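Local coordinates for 2-oxoglutarate dehydrogenase E3 component (Thermus thermophilus, PDB 2YQU), which probably catalyses the NAD(+)-dependent reoxidation of protein-bound dihydrolipoyl groups, using one FAD per subunit and a redox-active disulfide, at residues 116-121 with 127-132; 430-433 with 437-440; 213-218 with 223-228; 351-356 with 361-366; 288-293 with 314-319. All coordinates share one frame; numbering follows the deposited sequence.

Interaction 1: residues 116-121 with 127-132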
# COMPACT_ATOMS: atom_id res chain seq x y z
N GLU A 116 33.27 -9.32 -30.84
CA GLU A 116 33.04 -8.66 -29.55
C GLU A 116 32.40 -7.27 -29.70
O GLU A 116 31.86 -6.74 -28.74
CB GLU A 116 34.33 -8.56 -28.73
CG GLU A 116 35.51 -7.92 -29.44
CD GLU A 116 36.63 -7.50 -28.50
OE1 GLU A 116 36.71 -8.03 -27.37
OE2 GLU A 116 37.43 -6.62 -28.90
N ARG A 117 32.47 -6.69 -30.89
CA ARG A 117 31.94 -5.34 -31.12
C ARG A 117 30.87 -5.26 -32.20
O ARG A 117 30.36 -4.18 -32.47
CB ARG A 117 33.08 -4.39 -31.47
CG ARG A 117 34.37 -4.68 -30.72
CD ARG A 117 35.26 -3.48 -30.53
NE ARG A 117 34.77 -2.64 -29.44
CZ ARG A 117 35.41 -2.43 -28.28
NH1 ARG A 117 36.57 -3.01 -28.01
NH2 ARG A 117 34.85 -1.64 -27.37
N LYS A 118 30.53 -6.39 -32.82
CA LYS A 118 29.62 -6.39 -33.97
C LYS A 118 28.53 -7.44 -33.82
O LYS A 118 28.81 -8.56 -33.42
CB LYS A 118 30.39 -6.66 -35.27
CG LYS A 118 29.62 -6.26 -36.52
CD LYS A 118 30.49 -6.35 -37.78
CE LYS A 118 31.74 -5.49 -37.67
NZ LYS A 118 32.19 -4.94 -38.99
N VAL A 119 27.31 -7.05 -34.17
CA VAL A 119 26.13 -7.89 -34.01
C VAL A 119 25.30 -7.88 -35.30
O VAL A 119 24.99 -6.82 -35.83
CB VAL A 119 25.24 -7.38 -32.84
CG1 VAL A 119 23.92 -8.12 -32.78
CG2 VAL A 119 25.98 -7.51 -31.53
N LEU A 120 24.95 -9.07 -35.78
CA LEU A 120 24.07 -9.20 -36.94
C LEU A 120 22.61 -9.28 -36.50
O LEU A 120 22.27 -10.06 -35.62
CB LEU A 120 24.43 -10.47 -37.72
CG LEU A 120 23.47 -10.93 -38.82
CD1 LEU A 120 23.46 -9.96 -39.99
CD2 LEU A 120 23.84 -12.34 -39.27
N VAL A 121 21.77 -8.45 -37.10
CA VAL A 121 20.32 -8.62 -37.05
C VAL A 121 20.00 -9.54 -38.21
O VAL A 121 20.06 -9.13 -39.37
CB VAL A 121 19.56 -7.29 -37.21
CG1 VAL A 121 18.05 -7.51 -37.04
CG2 VAL A 121 20.08 -6.26 -36.21
N GLU A 127 24.44 -5.24 -40.02
CA GLU A 127 25.55 -5.42 -39.09
C GLU A 127 25.70 -4.14 -38.29
O GLU A 127 25.87 -3.06 -38.86
CB GLU A 127 26.83 -5.75 -39.85
CG GLU A 127 26.76 -7.08 -40.58
CD GLU A 127 28.08 -7.50 -41.19
OE1 GLU A 127 29.01 -6.67 -41.23
OE2 GLU A 127 28.19 -8.66 -41.62
N LEU A 128 25.60 -4.26 -36.97
CA LEU A 128 25.60 -3.13 -36.06
C LEU A 128 26.86 -3.15 -35.20
O LEU A 128 27.22 -4.19 -34.66
CB LEU A 128 24.37 -3.17 -35.16
CG LEU A 128 23.00 -3.33 -35.84
CD1 LEU A 128 21.89 -3.28 -34.80
CD2 LEU A 128 22.78 -2.28 -36.91
N GLU A 129 27.52 -2.01 -35.07
CA GLU A 129 28.66 -1.89 -34.17
C GLU A 129 28.32 -0.97 -33.02
O GLU A 129 27.46 -0.09 -33.15
CB GLU A 129 29.87 -1.36 -34.92
CG GLU A 129 30.44 -2.37 -35.91
CD GLU A 129 31.37 -1.74 -36.93
OE1 GLU A 129 31.11 -0.60 -37.37
OE2 GLU A 129 32.36 -2.41 -37.30
N ALA A 130 28.99 -1.19 -31.90
CA ALA A 130 28.81 -0.36 -30.72
C ALA A 130 30.04 -0.40 -29.83
O ALA A 130 30.83 -1.35 -29.87
CB ALA A 130 27.58 -0.80 -29.93
N ARG A 131 30.20 0.66 -29.03
CA ARG A 131 31.28 0.74 -28.06
C ARG A 131 31.01 -0.23 -26.91
O ARG A 131 31.91 -0.94 -26.48
CB ARG A 131 31.40 2.18 -27.53
CG ARG A 131 32.52 2.38 -26.51
CD ARG A 131 32.72 3.84 -26.12
NE ARG A 131 33.92 4.01 -25.29
CZ ARG A 131 34.21 5.12 -24.60
NH1 ARG A 131 33.39 6.17 -24.62
NH2 ARG A 131 35.33 5.17 -23.88
N TYR A 132 29.76 -0.23 -26.44
CA TYR A 132 29.29 -1.10 -25.38
C TYR A 132 28.12 -1.94 -25.88
O TYR A 132 27.30 -1.46 -26.64
CB TYR A 132 28.81 -0.28 -24.19
CG TYR A 132 29.87 0.57 -23.55
CD1 TYR A 132 29.94 1.93 -23.80
CD2 TYR A 132 30.78 0.01 -22.66
CE1 TYR A 132 30.92 2.72 -23.19
CE2 TYR A 132 31.76 0.78 -22.05
CZ TYR A 132 31.82 2.13 -22.32
OH TYR A 132 32.79 2.90 -21.72
O HOH W 1 33.28 -0.67 -30.97
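Val119 and Leu128 face each other as the hydrogen-bonded pair of an antiparallel beta hairpin, strands 118-121 and 127-130, which belongs to the small three-stranded sheet of the FAD-binding part of the chain. Val119 N reaches Leu128 O at 2.9 Å, and the return bond, Leu128 N to Val119 O, is the straighter of the two at 169°. One residue away in each direction lie the non-hydrogen-bonded pairs Lys118-Glu129 and Leu120-Glu127. Lys118 and Glu129 rise together from the same face of the sheet and close a salt bridge from Lys118 NZ to Glu129 OE2 at 3.0 Å. The lysine starts with CG anti to its amide nitrogen (chi1 -162°) and bends at its third and fourth torsions, which brings the ammonium over to the carboxylate; Glu127 OE1 is a further, looser negative neighbour. A methionine in place of Lys118 would probably leave the Glu129 carboxylate without its positive mate. On the other face Val121 CG2 packs on Leu128 CD1 at 3.8 Å. Leu5 and Val30 of the neighbouring parallel sheet meet this apolar side, and Val119 also touches Ala111, an FAD-binding residue. Beyond the Lys118-Glu129 pair, Ala130 N makes a weak bond to Arg117 O. The Arg117 chain bends at its third torsion (chi3 79°), bringing the guanidinium alongside the 130-131 carbonyls: NH2 donates to Arg131 O at 3.2 Å, on a lone pair in the carbonyl plane, while a water accepts from Arg117 NE at 2.9 Å and donates to Ala130 O at 2.8 Å.

Interaction 2: residues 430-433 with 437-440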
# COMPACT_ATOMS: atom_id res chain seq x y z
N ALA A 430 8.80 5.84 13.10
CA ALA A 430 8.30 6.71 12.04
C ALA A 430 6.78 6.78 12.09
O ALA A 430 6.13 5.78 12.45
CB ALA A 430 8.75 6.21 10.68
N PRO A 431 6.19 7.93 11.79
CA PRO A 431 4.73 8.05 11.80
C PRO A 431 4.09 7.13 10.78
O PRO A 431 4.61 6.96 9.68
CB PRO A 431 4.48 9.52 11.43
CG PRO A 431 5.77 10.22 11.72
CD PRO A 431 6.84 9.22 11.46
N HIS A 432 2.98 6.54 11.16
CA HIS A 432 2.18 5.76 10.23
C HIS A 432 0.73 6.14 10.39
O HIS A 432 0.24 6.21 11.52
CB HIS A 432 2.37 4.27 10.47
CG HIS A 432 3.72 3.77 10.09
ND1 HIS A 432 4.80 3.78 10.96
CD2 HIS A 432 4.19 3.29 8.92
CE1 HIS A 432 5.86 3.29 10.34
NE2 HIS A 432 5.52 2.98 9.10
N ALA A 433 0.07 6.40 9.26
CA ALA A 433 -1.34 6.75 9.22
C ALA A 433 -2.20 5.72 9.94
O ALA A 433 -1.99 4.51 9.79
CB ALA A 433 -1.79 6.88 7.76
N LEU A 437 -2.90 -0.42 6.92
CA LEU A 437 -2.17 -1.67 6.96
C LEU A 437 -0.69 -1.44 7.26
O LEU A 437 -0.04 -2.32 7.81
CB LEU A 437 -2.36 -2.44 5.63
CG LEU A 437 -3.78 -2.97 5.37
CD1 LEU A 437 -3.82 -3.67 4.04
CD2 LEU A 437 -4.28 -3.91 6.47
N SER A 438 -0.17 -0.24 6.95
CA SER A 438 1.24 0.10 7.25
C SER A 438 1.54 0.04 8.74
O SER A 438 2.67 -0.21 9.14
CB SER A 438 1.62 1.49 6.71
OG SER A 438 1.01 2.53 7.47
N GLU A 439 0.53 0.25 9.58
CA GLU A 439 0.74 0.11 11.01
C GLU A 439 1.13 -1.32 11.43
O GLU A 439 1.71 -1.51 12.49
CB GLU A 439 -0.51 0.53 11.77
CG GLU A 439 -0.90 1.99 11.61
CD GLU A 439 -2.21 2.29 12.29
OE1 GLU A 439 -2.17 2.92 13.37
OE2 GLU A 439 -3.26 1.86 11.78
N ILE A 440 0.79 -2.32 10.62
CA ILE A 440 1.23 -3.70 10.88
C ILE A 440 2.76 -3.78 10.77
O ILE A 440 3.41 -4.43 11.58
CB ILE A 440 0.55 -4.69 9.91
CG1 ILE A 440 -0.98 -4.64 10.09
CG2 ILE A 440 1.08 -6.13 10.11
CD1 ILE A 440 -1.74 -5.32 8.98
O HOH W 2 -0.17 4.66 13.71
O HOH W 3 1.33 5.46 6.73
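His432 and Ser438 meet by van der Waals contact: the serine hydroxyl lies at the edge of the imidazole, near its plane, with Ser438 OG 3.6 Å from His432 CD2. The same oxygen also sits close to the histidine CB. Alongside, the Glu439 side chain passes the Ala433 carbonyl, its CG 3.3 Å from Ala433 O and 4.1 Å from His432 CB.

The polar links between the two segments run through water. One molecule accepts from Ala433 N at 3.0 Å and is hydrogen-bonded to Ser438 OG; another lies 2.7 Å from Glu439 OE1 and equally near His432 O. Most direct side-chain bonds go to residues beyond the segments: Ser436 holds Ser438 OG and, by its amide, Glu439 OE2, while His432 NE2 pairs with Glu413. With chi1 at -70° the His432 ring swings back beside its own amide, and ND1 makes a weak bond to Ala430 O.

Glu439 OE1 also bonds His434 ND1. His434, next to Ala433, is the predicted proton acceptor, so this pairing is consistent with the His-Glu dyad of lipoamide dehydrogenases; both residues line a carbonate pocket.

In the dimerisation domain the contact joins the loop between helix 424-429 and helix 438-449 to the start of the latter. Helix 407-419 flanks Ser438 through Glu413, and Phe419, Tyr341 and Ala412 of the second subunit pack against this loop and the start of the helix.

Interaction 3: residues 213-218 with 223-228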
# COMPACT_ATOMS: atom_id res chain seq x y z
N ALA A 213 2.61 -20.68 5.58
CA ALA A 213 1.35 -19.95 5.73
C ALA A 213 0.61 -19.88 4.40
O ALA A 213 -0.61 -20.03 4.36
CB ALA A 213 1.60 -18.57 6.27
N ALA A 214 1.35 -19.68 3.32
CA ALA A 214 0.76 -19.57 1.99
C ALA A 214 0.05 -20.88 1.64
O ALA A 214 -1.08 -20.87 1.17
CB ALA A 214 1.82 -19.24 0.96
N GLU A 215 0.73 -22.00 1.87
CA GLU A 215 0.14 -23.32 1.60
C GLU A 215 -1.18 -23.52 2.36
O GLU A 215 -2.14 -24.02 1.78
CB GLU A 215 1.14 -24.44 1.93
CG GLU A 215 0.58 -25.83 1.66
CD GLU A 215 1.63 -26.93 1.58
OE1 GLU A 215 1.24 -28.09 1.32
OE2 GLU A 215 2.83 -26.65 1.79
N ARG A 216 -1.21 -23.14 3.63
CA ARG A 216 -2.44 -23.24 4.44
C ARG A 216 -3.58 -22.42 3.84
O ARG A 216 -4.72 -22.88 3.77
CB ARG A 216 -2.18 -22.76 5.87
CG ARG A 216 -1.68 -23.82 6.82
CD ARG A 216 -1.65 -23.36 8.28
NE ARG A 216 -0.45 -23.83 8.98
CZ ARG A 216 0.68 -23.13 9.16
NH1 ARG A 216 0.81 -21.88 8.72
NH2 ARG A 216 1.69 -23.69 9.81
N VAL A 217 -3.28 -21.19 3.43
CA VAL A 217 -4.28 -20.28 2.90
C VAL A 217 -4.85 -20.80 1.58
O VAL A 217 -6.07 -20.79 1.38
CB VAL A 217 -3.69 -18.86 2.71
CG1 VAL A 217 -4.64 -17.95 1.94
CG2 VAL A 217 -3.35 -18.25 4.06
N PHE A 218 -3.99 -21.28 0.69
CA PHE A 218 -4.45 -21.73 -0.61
C PHE A 218 -5.25 -23.02 -0.52
O PHE A 218 -6.18 -23.21 -1.29
CB PHE A 218 -3.27 -21.87 -1.58
CG PHE A 218 -2.62 -20.56 -1.93
CD1 PHE A 218 -1.24 -20.40 -1.82
CD2 PHE A 218 -3.39 -19.48 -2.36
CE1 PHE A 218 -0.64 -19.19 -2.14
CE2 PHE A 218 -2.79 -18.27 -2.68
CZ PHE A 218 -1.41 -18.13 -2.57
N LEU A 223 -7.66 -24.83 -3.36
CA LEU A 223 -6.67 -25.47 -4.22
C LEU A 223 -6.18 -26.73 -3.53
O LEU A 223 -6.12 -26.79 -2.30
CB LEU A 223 -5.47 -24.55 -4.47
CG LEU A 223 -5.66 -23.39 -5.46
CD1 LEU A 223 -6.45 -22.25 -4.82
CD2 LEU A 223 -4.31 -22.90 -5.95
N THR A 224 -5.85 -27.74 -4.32
CA THR A 224 -5.16 -28.90 -3.80
C THR A 224 -3.67 -28.63 -4.00
O THR A 224 -3.26 -28.32 -5.10
CB THR A 224 -5.59 -30.15 -4.57
OG1 THR A 224 -6.96 -30.43 -4.27
CG2 THR A 224 -4.83 -31.39 -4.09
N ILE A 225 -2.90 -28.69 -2.92
CA ILE A 225 -1.45 -28.50 -2.96
C ILE A 225 -0.75 -29.78 -2.48
O ILE A 225 -0.98 -30.23 -1.36
CB ILE A 225 -1.01 -27.32 -2.05
CG1 ILE A 225 -1.83 -26.05 -2.31
CG2 ILE A 225 0.48 -27.03 -2.22
CD1 ILE A 225 -1.68 -25.48 -3.69
N ARG A 226 0.10 -30.34 -3.33
CA ARG A 226 0.81 -31.57 -2.99
C ARG A 226 2.30 -31.37 -3.20
O ARG A 226 2.78 -31.34 -4.33
CB ARG A 226 0.32 -32.72 -3.85
CG ARG A 226 -1.15 -33.02 -3.66
CD ARG A 226 -1.65 -34.09 -4.60
NE ARG A 226 -0.97 -35.35 -4.33
CZ ARG A 226 -1.07 -36.43 -5.09
NH1 ARG A 226 -1.83 -36.44 -6.18
NH2 ARG A 226 -0.41 -37.53 -4.74
N THR A 227 3.02 -31.24 -2.10
CA THR A 227 4.47 -31.12 -2.12
C THR A 227 5.11 -32.50 -1.95
O THR A 227 4.42 -33.48 -1.65
CB THR A 227 4.94 -30.17 -1.02
OG1 THR A 227 4.53 -30.65 0.26
CG2 THR A 227 4.27 -28.80 -1.16
N GLY A 228 6.42 -32.57 -2.15
CA GLY A 228 7.14 -33.83 -2.04
C GLY A 228 6.74 -34.87 -3.08
O GLY A 228 6.84 -36.07 -2.83
O HOH W 4 4.21 -28.92 2.41
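The Glu215 side chain runs out from the helix past Ile225, which comes up from the strand. Glu215 is stretched out, CG pointing away from the backbone N (chi1 -180°), and lays its outer half along the isoleucine methyl: OE1 is 3.8 Å from Ile225 CG2, and the glutamate CG and CD lie only slightly farther from it. Thr227 approaches the same carboxylate from the strand side, its CG2 3.9 Å from Glu215 OE2. A water completes this polar end, donating to Glu215 OE2 at 2.7 Å and accepting from Thr227 OG1 at 2.8 Å. The charge itself is paired with Lys219, one helical turn on, by a salt bridge to Glu215 OE1.

This is the helix-to-strand half of a beta-alpha-beta crossover, strand 192-196, helix 208-221 and strand 224-226, in the Rossmann-type domain that in this family binds NAD(+). Strand 224-226 is the outermost strand of the parallel sheet and pairs with 192-196.

At the turn between helix and strand, Leu223 N donates to Phe218 O at 3.0 Å, and Leu223 CB rests 3.5 Å from that carbonyl oxygen. Phe218 sends its ring away from the strand toward Leu180 and Val184 of helix 177-188 and Ile346 of strand 345-350, while its CB stays 4.5 Å from Ile225 CD1.

Interaction 4: residues 351-356 with 361-366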
# COMPACT_ATOMS: atom_id res chain seq x y z
N TYR A 351 16.98 -10.61 3.71
CA TYR A 351 17.30 -11.99 4.04
C TYR A 351 16.14 -12.69 4.74
O TYR A 351 15.44 -12.09 5.55
CB TYR A 351 18.54 -12.05 4.93
CG TYR A 351 19.84 -11.73 4.21
CD1 TYR A 351 20.70 -10.75 4.69
CD2 TYR A 351 20.20 -12.42 3.06
CE1 TYR A 351 21.89 -10.46 4.03
CE2 TYR A 351 21.38 -12.14 2.39
CZ TYR A 351 22.22 -11.16 2.89
OH TYR A 351 23.40 -10.89 2.22
N THR A 352 15.97 -13.98 4.43
CA THR A 352 15.08 -14.84 5.19
C THR A 352 15.77 -15.29 6.46
O THR A 352 16.98 -15.17 6.59
CB THR A 352 14.67 -16.09 4.39
OG1 THR A 352 15.83 -16.87 4.11
CG2 THR A 352 14.07 -15.74 3.02
N GLU A 353 14.98 -15.80 7.40
CA GLU A 353 15.52 -16.46 8.59
C GLU A 353 16.49 -17.58 8.20
O GLU A 353 17.52 -17.74 8.83
CB GLU A 353 14.39 -17.02 9.45
CG GLU A 353 13.57 -15.94 10.15
CD GLU A 353 12.93 -16.44 11.42
OE1 GLU A 353 13.65 -17.04 12.25
OE2 GLU A 353 11.71 -16.22 11.59
N GLU A 354 16.17 -18.30 7.13
CA GLU A 354 16.99 -19.42 6.64
C GLU A 354 18.37 -18.93 6.22
O GLU A 354 19.38 -19.53 6.57
CB GLU A 354 16.32 -20.14 5.47
CG GLU A 354 15.13 -21.01 5.88
CD GLU A 354 13.96 -20.18 6.37
OE1 GLU A 354 13.44 -19.38 5.56
OE2 GLU A 354 13.58 -20.31 7.56
N GLU A 355 18.40 -17.81 5.50
CA GLU A 355 19.66 -17.22 5.04
C GLU A 355 20.48 -16.67 6.20
O GLU A 355 21.69 -16.84 6.23
CB GLU A 355 19.40 -16.14 3.98
CG GLU A 355 18.89 -16.72 2.67
CD GLU A 355 18.39 -15.67 1.69
OE1 GLU A 355 18.74 -15.76 0.50
OE2 GLU A 355 17.64 -14.76 2.10
N LEU A 356 19.82 -16.03 7.17
CA LEU A 356 20.52 -15.49 8.34
C LEU A 356 21.15 -16.61 9.16
O LEU A 356 22.30 -16.51 9.56
CB LEU A 356 19.56 -14.67 9.22
CG LEU A 356 18.94 -13.41 8.60
CD1 LEU A 356 18.12 -12.65 9.63
CD2 LEU A 356 20.00 -12.51 7.98
N ILE A 361 24.38 -15.07 11.32
CA ILE A 361 24.06 -13.73 11.80
C ILE A 361 23.02 -13.80 12.93
O ILE A 361 21.95 -14.39 12.74
CB ILE A 361 23.55 -12.85 10.63
CG1 ILE A 361 24.65 -12.71 9.57
CG2 ILE A 361 23.12 -11.47 11.14
CD1 ILE A 361 24.17 -12.18 8.22
N PRO A 362 23.31 -13.21 14.08
CA PRO A 362 22.37 -13.20 15.20
C PRO A 362 21.28 -12.17 14.97
O PRO A 362 21.60 -11.04 14.58
CB PRO A 362 23.24 -12.81 16.39
CG PRO A 362 24.31 -11.95 15.81
CD PRO A 362 24.55 -12.48 14.42
N TYR A 363 20.02 -12.54 15.16
CA TYR A 363 18.90 -11.64 14.89
C TYR A 363 17.76 -11.74 15.89
O TYR A 363 17.64 -12.70 16.66
CB TYR A 363 18.38 -11.85 13.46
CG TYR A 363 17.79 -13.22 13.20
CD1 TYR A 363 16.42 -13.42 13.21
CD2 TYR A 363 18.61 -14.31 12.94
CE1 TYR A 363 15.87 -14.67 12.99
CE2 TYR A 363 18.08 -15.57 12.71
CZ TYR A 363 16.71 -15.75 12.73
OH TYR A 363 16.17 -16.99 12.49
N LYS A 364 16.92 -10.70 15.86
CA LYS A 364 15.68 -10.65 16.62
C LYS A 364 14.51 -10.69 15.64
O LYS A 364 14.60 -10.17 14.52
CB LYS A 364 15.60 -9.38 17.45
CG LYS A 364 16.90 -8.98 18.13
CD LYS A 364 16.82 -7.62 18.80
CE LYS A 364 17.03 -6.48 17.81
NZ LYS A 364 16.94 -5.14 18.46
N VAL A 365 13.42 -11.31 16.07
CA VAL A 365 12.21 -11.46 15.28
C VAL A 365 11.12 -10.60 15.91
O VAL A 365 10.86 -10.70 17.11
CB VAL A 365 11.77 -12.93 15.23
CG1 VAL A 365 10.41 -13.08 14.56
CG2 VAL A 365 12.83 -13.79 14.51
N GLY A 366 10.49 -9.76 15.09
CA GLY A 366 9.31 -9.01 15.47
C GLY A 366 8.18 -9.38 14.54
O GLY A 366 8.35 -9.37 13.33
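In the dimerisation domain, helix 353-359 lies across one face of the antiparallel sheet, and its first turn meets strand 363-369, the last of the sheet within this chain, as the chain doubles back. Leu356 and Tyr363 form the centre. Leu356 CD1 lies over one face of the tyrosine ring, 3.9 Å from its centroid and 23° off the normal, a CH-pi contact. Tyr363 sets its CG between backbone nitrogen and carbonyl carbon (chi1 64°), which turns the ring toward the helix and Leu356. Leu356 CD2 reaches Ile361 CD1 at 4.2 Å, and Leu398 of strand 397-404 touches all three side chains. Where the helix gives way to the strand, Ile361 N donates to Leu356 O at 3.1 Å.

A capping box starts the helix: Glu355 N donates to Thr352 OG1 at 3.1 Å, and Thr352 N returns a bond to Glu355 OE2 at 3.0 Å. Glu353, one residue into the helix, runs across the end of Tyr363, with carboxylate and ring planes 74° apart. Glu353 OE2 is salt-bridged to Lys387, while Tyr363 OH donates to Glu353 OE1, on the anti side of the carboxylate, at a short 2.5 Å.

Interaction 5: residues 288-293 with 314-319. With CO3 (carbonate ion), chain C.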
# COMPACT_ATOMS: atom_id res chain seq x y z
N GLU A 288 30.54 -7.65 -10.26
CA GLU A 288 29.67 -6.80 -9.44
C GLU A 288 29.20 -5.52 -10.15
O GLU A 288 28.29 -4.85 -9.67
CB GLU A 288 30.33 -6.45 -8.10
CG GLU A 288 31.74 -5.88 -8.19
CD GLU A 288 32.25 -5.41 -6.84
OE1 GLU A 288 33.37 -5.83 -6.45
OE2 GLU A 288 31.54 -4.64 -6.17
N HIS A 289 29.81 -5.19 -11.29
CA HIS A 289 29.34 -4.08 -12.12
C HIS A 289 28.59 -4.54 -13.36
O HIS A 289 28.32 -3.74 -14.26
CB HIS A 289 30.52 -3.21 -12.52
CG HIS A 289 31.34 -2.76 -11.35
ND1 HIS A 289 31.16 -1.54 -10.75
CD2 HIS A 289 32.31 -3.40 -10.65
CE1 HIS A 289 32.01 -1.43 -9.74
NE2 HIS A 289 32.71 -2.54 -9.65
N LEU A 290 28.25 -5.83 -13.39
CA LEU A 290 27.47 -6.46 -14.45
C LEU A 290 28.24 -6.61 -15.76
O LEU A 290 27.65 -6.82 -16.81
CB LEU A 290 26.12 -5.75 -14.66
CG LEU A 290 25.30 -5.71 -13.37
CD1 LEU A 290 24.29 -4.59 -13.39
CD2 LEU A 290 24.62 -7.06 -13.13
N ARG A 291 29.57 -6.52 -15.70
CA ARG A 291 30.40 -6.79 -16.87
C ARG A 291 30.63 -8.28 -17.02
O ARG A 291 30.88 -8.98 -16.03
CB ARG A 291 31.79 -6.14 -16.74
CG ARG A 291 31.82 -4.65 -16.65
CD ARG A 291 33.21 -4.11 -16.29
NE ARG A 291 33.60 -4.51 -14.94
CZ ARG A 291 34.66 -4.04 -14.27
NH1 ARG A 291 35.44 -3.11 -14.80
NH2 ARG A 291 34.92 -4.49 -13.05
N THR A 292 30.58 -8.77 -18.25
CA THR A 292 31.04 -10.11 -18.56
C THR A 292 32.56 -10.09 -18.52
O THR A 292 33.17 -9.06 -18.18
CB THR A 292 30.56 -10.57 -19.96
OG1 THR A 292 31.16 -9.75 -20.96
CG2 THR A 292 29.06 -10.38 -20.14
N ARG A 293 33.18 -11.20 -18.90
CA ARG A 293 34.64 -11.27 -18.95
C ARG A 293 35.22 -10.40 -20.07
O ARG A 293 36.41 -10.09 -20.04
CB ARG A 293 35.10 -12.73 -19.06
CG ARG A 293 34.86 -13.39 -20.40
CD ARG A 293 35.48 -14.78 -20.49
NE ARG A 293 34.82 -15.63 -21.48
CZ ARG A 293 34.87 -16.96 -21.49
NH1 ARG A 293 34.24 -17.63 -22.44
NH2 ARG A 293 35.54 -17.63 -20.55
N SER A 314 15.55 -4.31 -14.34
CA SER A 314 15.60 -2.88 -14.64
C SER A 314 16.65 -2.17 -13.79
O SER A 314 17.37 -1.33 -14.29
CB SER A 314 14.22 -2.23 -14.47
OG SER A 314 13.76 -2.34 -13.13
N GLU A 315 16.74 -2.52 -12.52
CA GLU A 315 17.75 -1.90 -11.66
C GLU A 315 19.15 -2.24 -12.12
O GLU A 315 20.06 -1.42 -12.02
CB GLU A 315 17.54 -2.30 -10.20
CG GLU A 315 16.30 -1.67 -9.57
CD GLU A 315 16.46 -0.20 -9.24
OE1 GLU A 315 17.16 0.52 -9.97
OE2 GLU A 315 15.85 0.25 -8.25
N GLU A 316 19.33 -3.46 -12.64
CA GLU A 316 20.62 -3.89 -13.16
C GLU A 316 20.93 -3.16 -14.46
O GLU A 316 22.08 -2.81 -14.71
CB GLU A 316 20.64 -5.41 -13.37
CG GLU A 316 20.92 -6.18 -12.09
CD GLU A 316 20.91 -7.68 -12.25
OE1 GLU A 316 20.36 -8.18 -13.25
OE2 GLU A 316 21.43 -8.36 -11.35
N GLY A 317 19.90 -2.90 -15.26
CA GLY A 317 20.03 -2.12 -16.48
C GLY A 317 20.52 -0.71 -16.17
O GLY A 317 21.44 -0.21 -16.82
N ILE A 318 19.93 -0.09 -15.15
CA ILE A 318 20.32 1.26 -14.72
C ILE A 318 21.79 1.27 -14.27
O ILE A 318 22.57 2.14 -14.69
CB ILE A 318 19.41 1.76 -13.56
CG1 ILE A 318 17.96 1.95 -14.03
CG2 ILE A 318 19.96 3.07 -12.97
CD1 ILE A 318 17.75 2.97 -15.07
N ALA A 319 22.15 0.31 -13.42
CA ALA A 319 23.50 0.23 -12.86
C ALA A 319 24.55 -0.05 -13.94
O ALA A 319 25.66 0.47 -13.87
CB ALA A 319 23.57 -0.85 -11.78
C CO3 C . 10.51 -2.04 -14.16
O1 CO3 C . 10.18 -1.14 -15.05
O2 CO3 C . 10.36 -3.30 -14.43
O3 CO3 C . 10.99 -1.71 -12.99
O HOH W 5 27.07 -1.75 -13.01
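Leu290 lies opposite Glu316 with their CA atoms 7.4 Å apart, where the irregular chain of 288-293, in a positive-phi conformation at Leu290 (phi 71°), passes helix 310-326. The leucine aims at the helix and supplies nearly all of its segment's share. Its CD1 sits against the helix backbone, 3.1 Å from Glu316 O, and touches Ala319 CB at 4.1 Å. The other methyl, CD2, lies along the outer part of Glu316, 3.9 Å from its CD, and the leucine runs across the glutamate chain.

The contact packs the segment leading into strand 297-299, an outermost strand of the FAD domain's parallel sheet, against the helix that follows that strand. Salt bridges from Arg305 and Lys312 and hydrogen bonds with Tyr333 OH and Gly301 N grip the Glu316 carboxylate. An alanine at Leu290 would probably open a gap over Glu316 and Ala319, leaving the aliphatic part of the glutamate less firmly packed. Beside the leucine, a water donates to His289 O at 2.7 Å and weakly to Ala319 O. At the other end of the helical segment, Ser314 OG lies 2.8 Å from O3 of a carbonate ion, probably taken up from the crystallisation liquor.

How the interactions relate
Interactions 2, 3 and 5 are buried, interaction 1 is partly so, and interaction 4 lies at the surface. Interactions 1 and 5 belong to the FAD-binding part, their centres about 19 Å apart, yet one is strand pairing with a partly exposed salt bridge and the other a single leucine set against a helix. Interactions 3 and 4 both join a helix to the strand after it through a backbone bond, but the first relies on a water-linked acid and the second on a tyrosine ring. Interactions 2 and 4 share the dimerisation domain; in interaction 2 the polar links between the segments run through water, beside direct packing, and, like interaction 5, it reaches the second subunit.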